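Local coordinates for putative membrane transport protein (Vibrio parahaemolyticus RIMD 2210633, PDB 3CK6) that probably carries zinc ions into the cell together with protons, as a homopentamer whose cytoplasmic domain is shaped like a funnel, at residues E[34-39]-E[44-49]; E[54-59]-E[76-81]; E[175-180]-E[231-236]. The protein carries 1 engineered substitution. All coordinates share one frame; numbering follows the deposited sequence.

Contact 1: E[34-39]-E[44-49]. Engineered in segment 44-49: G45 (natural residue Ser).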
loop_
_atom_site.group_PDB
_atom_site.type_symbol
_atom_site.label_atom_id
_atom_site.label_comp_id
_atom_site.label_asym_id
_atom_site.label_seq_id
_atom_site.Cartn_x
_atom_site.Cartn_y
_atom_site.Cartn_z
ATOM N N TYR E 34 -30.662 25.320 0.400
ATOM C CA TYR E 34 -30.257 26.594 0.966
ATOM C C TYR E 34 -28.767 26.760 0.656
ATOM O O TYR E 34 -27.941 25.972 1.118
ATOM C CB TYR E 34 -30.483 26.600 2.481
ATOM C CG TYR E 34 -31.905 26.238 2.871
ATOM C CD1 TYR E 34 -32.875 27.235 3.046
ATOM C CD2 TYR E 34 -32.296 24.907 3.012
ATOM C CE1 TYR E 34 -34.196 26.915 3.367
ATOM C CE2 TYR E 34 -33.617 24.581 3.326
ATOM C CZ TYR E 34 -34.552 25.593 3.517
ATOM O OH TYR E 34 -35.867 25.255 3.812
ATOM N N HIS E 35 -28.423 27.766 -0.140
ATOM C CA HIS E 35 -27.023 28.057 -0.429
ATOM C C HIS E 35 -26.630 29.275 0.404
ATOM O O HIS E 35 -27.307 30.309 0.321
ATOM C CB HIS E 35 -26.850 28.359 -1.919
ATOM C CG HIS E 35 -25.426 28.426 -2.357
ATOM N ND1 HIS E 35 -24.524 27.422 -2.094
ATOM C CD2 HIS E 35 -24.757 29.362 -3.074
ATOM C CE1 HIS E 35 -23.350 27.747 -2.610
ATOM N NE2 HIS E 35 -23.466 28.916 -3.212
ATOM N N CYS E 36 -25.574 29.147 1.213
ATOM C CA CYS E 36 -25.247 30.147 2.254
ATOM C C CYS E 36 -23.787 30.620 2.281
ATOM O O CYS E 36 -22.887 29.908 1.840
ATOM C CB CYS E 36 -25.577 29.614 3.646
ATOM S SG CYS E 36 -27.242 28.921 3.775
ATOM N N GLU E 37 -23.595 31.827 2.822
ATOM C CA GLU E 37 -22.275 32.380 3.120
ATOM C C GLU E 37 -21.752 31.794 4.437
ATOM O O GLU E 37 -22.318 32.024 5.497
ATOM C CB GLU E 37 -22.329 33.913 3.203
ATOM C CG GLU E 37 -22.774 34.623 1.909
ATOM C CD GLU E 37 -21.668 34.767 0.862
ATOM O OE1 GLU E 37 -20.696 33.977 0.894
ATOM O OE2 GLU E 37 -21.777 35.677 0.002
ATOM N N ARG E 38 -20.680 31.020 4.354
ATOM C CA ARG E 38 -20.136 30.352 5.525
ATOM C C ARG E 38 -19.584 31.329 6.576
ATOM O O ARG E 38 -19.634 31.034 7.774
ATOM C CB ARG E 38 -19.065 29.342 5.103
ATOM C CG ARG E 38 -18.414 28.570 6.238
ATOM C CD ARG E 38 -17.795 27.265 5.745
ATOM N NE ARG E 38 -16.592 27.514 4.943
ATOM C CZ ARG E 38 -16.491 27.255 3.641
ATOM N NH1 ARG E 38 -15.348 27.526 3.022
ATOM N NH2 ARG E 38 -17.525 26.735 2.957
ATOM N N LEU E 39 -19.089 32.487 6.136
ATOM C CA LEU E 39 -18.444 33.450 7.042
ATOM C C LEU E 39 -19.352 34.524 7.619
ATOM O O LEU E 39 -18.907 35.381 8.368
ATOM C CB LEU E 39 -17.218 34.103 6.372
ATOM C CG LEU E 39 -16.070 33.153 6.020
ATOM C CD1 LEU E 39 -14.908 33.915 5.383
ATOM C CD2 LEU E 39 -15.589 32.358 7.238
ATOM N N ARG E 44 -24.360 30.521 11.928
ATOM C CA ARG E 44 -24.345 29.619 13.074
ATOM C C ARG E 44 -25.671 29.634 13.846
ATOM O O ARG E 44 -26.167 28.579 14.255
ATOM C CB ARG E 44 -23.193 29.946 14.037
ATOM C CG ARG E 44 -23.251 29.127 15.323
ATOM C CD ARG E 44 -22.080 29.440 16.239
ATOM N NE ARG E 44 -20.813 28.956 15.701
ATOM C CZ ARG E 44 -20.338 27.722 15.865
ATOM N NH1 ARG E 44 -19.152 27.405 15.346
ATOM N NH2 ARG E 44 -21.045 26.807 16.546
ATOM N N GLY E 45 -26.221 30.829 14.072
ATOM C CA GLY E 45 -27.466 30.967 14.834
ATOM C C GLY E 45 -28.615 30.265 14.139
ATOM O O GLY E 45 -29.401 29.532 14.768
ATOM N N TRP E 46 -28.708 30.489 12.832
ATOM C CA TRP E 46 -29.719 29.847 12.008
ATOM C C TRP E 46 -29.629 28.321 12.076
ATOM O O TRP E 46 -30.638 27.648 12.298
ATOM C CB TRP E 46 -29.579 30.332 10.572
ATOM C CG TRP E 46 -30.596 29.820 9.634
ATOM C CD1 TRP E 46 -31.925 30.147 9.591
ATOM C CD2 TRP E 46 -30.371 28.903 8.562
ATOM N NE1 TRP E 46 -32.543 29.469 8.560
ATOM C CE2 TRP E 46 -31.613 28.698 7.916
ATOM C CE3 TRP E 46 -29.238 28.223 8.090
ATOM C CZ2 TRP E 46 -31.745 27.867 6.808
ATOM C CZ3 TRP E 46 -29.374 27.384 6.992
ATOM C CH2 TRP E 46 -30.634 27.203 6.375
ATOM N N LEU E 47 -28.418 27.791 11.912
ATOM C CA LEU E 47 -28.192 26.332 11.947
ATOM C C LEU E 47 -28.591 25.718 13.296
ATOM O O LEU E 47 -29.286 24.691 13.351
ATOM C CB LEU E 47 -26.724 26.018 11.613
ATOM C CG LEU E 47 -26.318 26.233 10.147
ATOM C CD1 LEU E 47 -24.825 26.145 9.976
ATOM C CD2 LEU E 47 -27.009 25.233 9.217
ATOM N N GLU E 48 -28.174 26.372 14.379
ATOM C CA GLU E 48 -28.524 25.922 15.727
ATOM C C GLU E 48 -30.010 26.098 16.055
ATOM O O GLU E 48 -30.617 25.207 16.657
ATOM C CB GLU E 48 -27.614 26.560 16.781
ATOM C CG GLU E 48 -26.187 26.017 16.669
ATOM C CD GLU E 48 -25.186 26.696 17.602
ATOM O OE1 GLU E 48 -23.980 26.395 17.465
ATOM O OE2 GLU E 48 -25.591 27.518 18.446
ATOM N N ASP E 49 -30.602 27.215 15.629
ATOM C CA ASP E 49 -32.050 27.411 15.767
ATOM C C ASP E 49 -32.829 26.275 15.099
ATOM O O ASP E 49 -33.907 25.894 15.563
ATOM C CB ASP E 49 -32.483 28.754 15.156
ATOM C CG ASP E 49 -32.249 29.951 16.090
ATOM O OD1 ASP E 49 -31.925 29.787 17.299
ATOM O OD2 ASP E 49 -32.395 31.084 15.590
#

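Contact 2: E[54-59]-E[76-81]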
loop_
_atom_site.group_PDB
_atom_site.type_symbol
_atom_site.label_atom_id
_atom_site.label_comp_id
_atom_site.label_asym_id
_atom_site.label_seq_id
_atom_site.Cartn_x
_atom_site.Cartn_y
_atom_site.Cartn_z
ATOM N N ARG E 54 -24.364 21.435 17.788
ATOM C CA ARG E 54 -23.258 22.369 17.964
ATOM C C ARG E 54 -21.934 21.936 17.336
ATOM O O ARG E 54 -21.300 22.731 16.649
ATOM C CB ARG E 54 -23.059 22.635 19.458
ATOM C CG ARG E 54 -21.806 23.405 19.833
ATOM C CD ARG E 54 -22.052 24.903 19.777
ATOM N NE ARG E 54 -21.590 25.579 20.990
ATOM C CZ ARG E 54 -22.383 25.920 22.008
ATOM N NH1 ARG E 54 -21.869 26.532 23.070
ATOM N NH2 ARG E 54 -23.689 25.653 21.967
ATOM N N ALA E 55 -21.522 20.694 17.590
ATOM C CA ALA E 55 -20.231 20.194 17.111
ATOM C C ALA E 55 -20.194 19.997 15.590
ATOM O O ALA E 55 -19.140 20.170 14.953
ATOM C CB ALA E 55 -19.855 18.912 17.831
ATOM N N THR E 56 -21.349 19.657 15.028
ATOM C CA THR E 56 -21.550 19.544 13.577
ATOM C C THR E 56 -21.457 20.920 12.946
ATOM O O THR E 56 -20.769 21.093 11.933
ATOM C CB THR E 56 -22.896 18.888 13.243
ATOM O OG1 THR E 56 -22.966 17.603 13.875
ATOM C CG2 THR E 56 -23.093 18.730 11.747
ATOM N N VAL E 57 -22.104 21.905 13.567
ATOM C CA VAL E 57 -21.945 23.295 13.149
ATOM C C VAL E 57 -20.457 23.728 13.233
ATOM O O VAL E 57 -19.922 24.292 12.271
ATOM C CB VAL E 57 -22.862 24.258 13.960
ATOM C CG1 VAL E 57 -22.599 25.696 13.563
ATOM C CG2 VAL E 57 -24.344 23.919 13.720
ATOM N N ASP E 58 -19.805 23.456 14.372
ATOM C CA ASP E 58 -18.362 23.755 14.551
ATOM C C ASP E 58 -17.549 23.155 13.407
ATOM O O ASP E 58 -16.669 23.819 12.839
ATOM C CB ASP E 58 -17.821 23.160 15.858
ATOM C CG ASP E 58 -18.342 23.855 17.118
ATOM O OD1 ASP E 58 -18.996 24.927 17.050
ATOM O OD2 ASP E 58 -18.071 23.308 18.212
ATOM N N HIS E 59 -17.820 21.890 13.069
ATOM C CA HIS E 59 -17.046 21.261 11.999
ATOM C C HIS E 59 -17.342 21.903 10.655
ATOM O O HIS E 59 -16.414 22.178 9.872
ATOM C CB HIS E 59 -17.216 19.739 11.935
ATOM C CG HIS E 59 -16.045 19.031 11.305
ATOM N ND1 HIS E 59 -16.152 18.299 10.139
ATOM C CD2 HIS E 59 -14.749 18.948 11.680
ATOM C CE1 HIS E 59 -14.971 17.790 9.828
ATOM N NE2 HIS E 59 -14.105 18.164 10.752
ATOM N N ASN E 76 -29.052 11.891 7.839
ATOM C CA ASN E 76 -28.246 13.102 7.666
ATOM C C ASN E 76 -26.789 12.787 7.396
ATOM O O ASN E 76 -26.268 11.726 7.788
ATOM C CB ASN E 76 -28.338 14.029 8.900
ATOM C CG ASN E 76 -29.786 14.309 9.311
ATOM O OD1 ASN E 76 -30.670 14.388 8.467
ATOM N ND2 ASN E 76 -30.024 14.441 10.606
ATOM N N PHE E 77 -26.142 13.713 6.712
ATOM C CA PHE E 77 -24.697 13.619 6.528
ATOM C C PHE E 77 -24.087 14.969 6.261
ATOM O O PHE E 77 -24.802 15.949 5.979
ATOM C CB PHE E 77 -24.320 12.600 5.419
ATOM C CG PHE E 77 -24.757 12.980 4.021
ATOM C CD1 PHE E 77 -24.076 13.963 3.287
ATOM C CD2 PHE E 77 -25.800 12.285 3.402
ATOM C CE1 PHE E 77 -24.467 14.287 1.957
ATOM C CE2 PHE E 77 -26.193 12.595 2.078
ATOM C CZ PHE E 77 -25.542 13.587 1.357
HETATM N N MSE E 78 -22.759 15.017 6.365
HETATM C CA MSE E 78 -21.987 16.171 5.884
HETATM C C MSE E 78 -21.072 15.705 4.787
HETATM O O MSE E 78 -20.416 14.678 4.934
HETATM C CB MSE E 78 -21.134 16.780 6.996
HETATM C CG MSE E 78 -20.335 18.048 6.574
HETATM SE SE MSE E 78 -19.344 18.761 8.134
HETATM C CE MSE E 78 -20.793 19.124 9.252
ATOM N N LEU E 79 -21.010 16.485 3.713
ATOM C CA LEU E 79 -20.067 16.267 2.626
ATOM C C LEU E 79 -19.271 17.542 2.353
ATOM O O LEU E 79 -19.825 18.613 2.083
ATOM C CB LEU E 79 -20.793 15.853 1.340
ATOM C CG LEU E 79 -19.925 15.524 0.131
ATOM C CD1 LEU E 79 -19.060 14.270 0.371
ATOM C CD2 LEU E 79 -20.824 15.346 -1.085
ATOM N N ILE E 80 -17.958 17.401 2.415
ATOM C CA ILE E 80 -17.064 18.511 2.157
ATOM C C ILE E 80 -16.282 18.249 0.898
ATOM O O ILE E 80 -15.732 17.162 0.744
ATOM C CB ILE E 80 -16.122 18.749 3.384
ATOM C CG1 ILE E 80 -16.983 19.107 4.606
ATOM C CG2 ILE E 80 -15.052 19.826 3.055
ATOM C CD1 ILE E 80 -16.255 19.097 5.967
ATOM N N LEU E 81 -16.204 19.266 0.025
ATOM C CA LEU E 81 -15.547 19.178 -1.267
ATOM C C LEU E 81 -14.734 20.428 -1.564
ATOM O O LEU E 81 -14.915 21.463 -0.934
ATOM C CB LEU E 81 -16.577 18.992 -2.396
ATOM C CG LEU E 81 -17.498 17.771 -2.268
ATOM C CD1 LEU E 81 -18.588 17.888 -3.310
ATOM C CD2 LEU E 81 -16.735 16.423 -2.408
#

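Contact 3: E[175-180]-E[231-236]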
loop_
_atom_site.group_PDB
_atom_site.type_symbol
_atom_site.label_atom_id
_atom_site.label_comp_id
_atom_site.label_asym_id
_atom_site.label_seq_id
_atom_site.Cartn_x
_atom_site.Cartn_y
_atom_site.Cartn_z
ATOM N N ALA E 175 6.508 25.908 -11.764
ATOM C CA ALA E 175 5.168 26.472 -11.561
ATOM C C ALA E 175 4.096 25.393 -11.693
ATOM O O ALA E 175 3.165 25.345 -10.890
ATOM C CB ALA E 175 4.901 27.595 -12.540
ATOM N N ALA E 176 4.239 24.534 -12.702
ATOM C CA ALA E 176 3.261 23.476 -12.963
ATOM C C ALA E 176 3.190 22.459 -11.826
ATOM O O ALA E 176 2.107 22.078 -11.397
ATOM C CB ALA E 176 3.567 22.785 -14.277
ATOM N N GLN E 177 4.347 22.039 -11.336
ATOM C CA GLN E 177 4.405 21.078 -10.249
ATOM C C GLN E 177 3.824 21.621 -8.944
ATOM O O GLN E 177 3.155 20.885 -8.219
ATOM C CB GLN E 177 5.827 20.586 -10.015
ATOM C CG GLN E 177 5.860 19.067 -9.729
ATOM C CD GLN E 177 6.682 18.712 -8.502
ATOM O OE1 GLN E 177 6.275 17.866 -7.685
ATOM N NE2 GLN E 177 7.841 19.359 -8.358
ATOM N N LYS E 178 4.105 22.895 -8.646
ATOM C CA LYS E 178 3.496 23.562 -7.500
ATOM C C LYS E 178 1.972 23.528 -7.613
ATOM O O LYS E 178 1.271 23.261 -6.631
ATOM C CB LYS E 178 3.990 25.012 -7.363
ATOM C CG LYS E 178 3.214 25.859 -6.318
ATOM C CD LYS E 178 3.313 25.324 -4.865
ATOM C CE LYS E 178 4.557 25.837 -4.134
ATOM N NZ LYS E 178 4.479 27.288 -3.772
ATOM N N ALA E 179 1.470 23.816 -8.809
ATOM C CA ALA E 179 0.040 23.790 -9.057
ATOM C C ALA E 179 -0.525 22.394 -8.841
ATOM O O ALA E 179 -1.541 22.238 -8.169
ATOM C CB ALA E 179 -0.258 24.301 -10.456
ATOM N N LEU E 180 0.164 21.384 -9.375
ATOM C CA LEU E 180 -0.265 19.989 -9.283
ATOM C C LEU E 180 -0.258 19.465 -7.854
ATOM O O LEU E 180 -1.247 18.883 -7.448
ATOM C CB LEU E 180 0.564 19.073 -10.195
ATOM C CG LEU E 180 0.380 19.223 -11.711
ATOM C CD1 LEU E 180 1.599 18.669 -12.462
ATOM C CD2 LEU E 180 -0.911 18.507 -12.145
ATOM N N GLY E 231 4.456 12.960 -13.257
ATOM C CA GLY E 231 5.471 12.103 -13.878
ATOM C C GLY E 231 6.151 12.762 -15.066
ATOM O O GLY E 231 7.354 12.623 -15.249
ATOM N N GLU E 232 5.377 13.489 -15.869
ATOM C CA GLU E 232 5.933 14.301 -16.955
ATOM C C GLU E 232 6.819 15.466 -16.475
ATOM O O GLU E 232 7.764 15.830 -17.163
ATOM C CB GLU E 232 4.820 14.870 -17.808
ATOM C CG GLU E 232 4.145 13.842 -18.683
ATOM C CD GLU E 232 3.303 14.500 -19.743
ATOM O OE1 GLU E 232 3.760 14.552 -20.898
ATOM O OE2 GLU E 232 2.192 14.981 -19.410
ATOM N N VAL E 233 6.501 16.064 -15.331
ATOM C CA VAL E 233 7.348 17.153 -14.816
ATOM C C VAL E 233 8.707 16.623 -14.357
ATOM O O VAL E 233 9.750 17.217 -14.660
ATOM C CB VAL E 233 6.665 17.954 -13.676
ATOM C CG1 VAL E 233 7.624 19.007 -13.140
ATOM C CG2 VAL E 233 5.392 18.628 -14.175
ATOM N N ALA E 234 8.685 15.512 -13.623
ATOM C CA ALA E 234 9.900 14.798 -13.205
ATOM C C ALA E 234 10.800 14.406 -14.384
ATOM O O ALA E 234 12.039 14.513 -14.302
ATOM C CB ALA E 234 9.538 13.572 -12.358
ATOM N N LEU E 235 10.187 13.983 -15.490
ATOM C CA LEU E 235 10.938 13.602 -16.681
ATOM C C LEU E 235 11.555 14.809 -17.382
ATOM O O LEU E 235 12.685 14.724 -17.875
ATOM C CB LEU E 235 10.080 12.786 -17.661
ATOM C CG LEU E 235 10.683 12.326 -19.006
ATOM C CD1 LEU E 235 12.032 11.641 -18.873
ATOM C CD2 LEU E 235 9.702 11.368 -19.651
ATOM N N PHE E 236 10.821 15.917 -17.446
ATOM C CA PHE E 236 11.383 17.131 -18.026
ATOM C C PHE E 236 12.554 17.658 -17.191
ATOM O O PHE E 236 13.501 18.204 -17.744
ATOM C CB PHE E 236 10.325 18.212 -18.265
ATOM C CG PHE E 236 10.834 19.382 -19.075
ATOM C CD1 PHE E 236 11.377 19.185 -20.352
ATOM C CD2 PHE E 236 10.786 20.681 -18.562
ATOM C CE1 PHE E 236 11.864 20.260 -21.094
ATOM C CE2 PHE E 236 11.264 21.768 -19.308
ATOM C CZ PHE E 236 11.806 21.557 -20.568
#

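Contact 1: E[34-39]-E[44-49]
Y34 and C36 of strand 32-37 meet W46 in the apolar core between helix 43-49 and the mixed sheet of the cytoplasmic domain. The strand and the helix are joined by a short connection, so this is a local strand-to-helix packing. W46 does most of the touching. Its CG stands anti to the backbone N (chi1 -177°), and the indole reaches from the helix to the strand. The far corner of the six-membered ring arrives first. W46 CH2 lies 3.9 Å from Y34 CG and also reaches Y34 CB at 3.9 Å. W46 CZ2 lies over one face of the phenol ring, 4.0 Å from Y34 CD1. Relative to the indole, Y34 CG sits at the ring edge, near its plane. The two six-membered rings are 5.5 Å apart at their centroids and inclined by 59°. This is an oblique aromatic pair, neither a stack nor an edge-to-face pair. C36 takes the next position along the same indole. Its SG is 4.2 Å from W46 CZ3 and 5.0 Å from the centroid of the six-membered ring. The sulfur approaches obliquely, in a sulfur-aromatic contact. The polar ends are satisfied outside the two segments. W46 NE1 bonds to E26 O, and Y34 OH pairs with Q29 N. The phenol also stacks on H10, and the indole meets F6. On another side of the helix, R44 NH2 forms a salt bridge with E48 OE1 at 3.1 Å, in the guanidinium plane. Between strand and helix the chemistry is thus apolar and aromatic. The contact itself rests on van der Waals and aromatic packing, while the bonds to E26 and Q29 probably help fix how the two rings are turned.

Contact 2: E[54-59]-E[76-81]
The imidazole of H59 has selenomethionine M78 at its edge. M78 SE lies near the ring plane, 3.8 Å from H59 ND1 and 81° off the ring normal at the centroid. A face of this ring stacks on F214 of the second subunit, and H70 also meets it. I80 CD1 comes in obliquely, 4.2 Å from H59 ND1. M78 is extended as far as SE and then bends at chi3 (-61°) toward T56. M78 CE lies 3.3 Å from T56 O. It is also 3.4 Å from T56 CG2, tighter than usual for two carbons. T56 and M78 lie side by side, their side chains running opposite ways. The buried contact is van der Waals packing: selenium and methyl groups lie against the imidazole and a helix carbonyl, and the two segments share no hydrogen bond. Helix 54-59 and strand 77-81 run almost parallel, their axes 10.8 Å apart at closest approach. Strand 77-83 lies between strands 68-71 and 96-103, and L101 of the latter touches both T56 and M78. The alternate residues F77, L79 and L81 pack on helices 134-161 and 173-199, so the strand is sandwiched between helix 54-60 and the long helices.

Contact 3: E[175-180]-E[231-236]
With CG1 anti to the backbone N (chi1 177°), V233 turns that methyl to Q177 and the other, CG2, to L180, about one helical turn further on. Q177 has a first torsion well away from a staggered value (chi1 -139°), and its chain is bent at chi2. In this shape the aliphatic base of the glutamine, not its amide, makes the contact. Q177 CG lies 3.8 Å from V233 CG1, and Q177 CB lies 3.9 Å from the same V233 CG1. V233 CB is also within 4.2 Å of Q177 CG. The two side chains pass at a slant. L180 behaves differently. It points its branched end at the valine, and the two meet tip to tip, with L180 CD1 4.2 Å from V233 CG2. The contact is looser here than at Q177. The backbones are close: the CA atoms of Q177 and V233 are 6.7 Å apart. V233 fills the space between the two backbones with its two methyl groups, and van der Waals contacts alone join the two segments. The helices run in opposite directions here. They are 173-199 and 209-246, two of the long helices of the CorA-like cytoplasmic domain. Helix 134-161 packs beside both: L160 touches A176 and E232, and L153 touches L180. L230, about one turn before V233, also reaches Q177 and L180. Other subunits lie close by. L235 of the second subunit packs on Q177 and K178, and I181 of the third subunit packs on E232. The pair therefore belongs to a helical bundle that continues across the subunit interfaces of the pentamer.

How the contacts relate
Contacts 1 and 2 belong to the same sheet region, while contact 3 lies in the long helices. The first two have centres 12 Å apart. Their helices, 43-49 and 54-60, follow each other in the chain and touch through the R44 to D58 salt bridge and L47 against V57. Contact 3 is about 40 Å from contact 1 and 34 Å from contact 2, centre to centre. All three are largely buried, but Q177 in contact 3 is partly exposed. Contact 1 is aromatic and stays within one chain. Contact 2 adds selenium and imidazole, and contact 3 is aliphatic; both also border the second subunit.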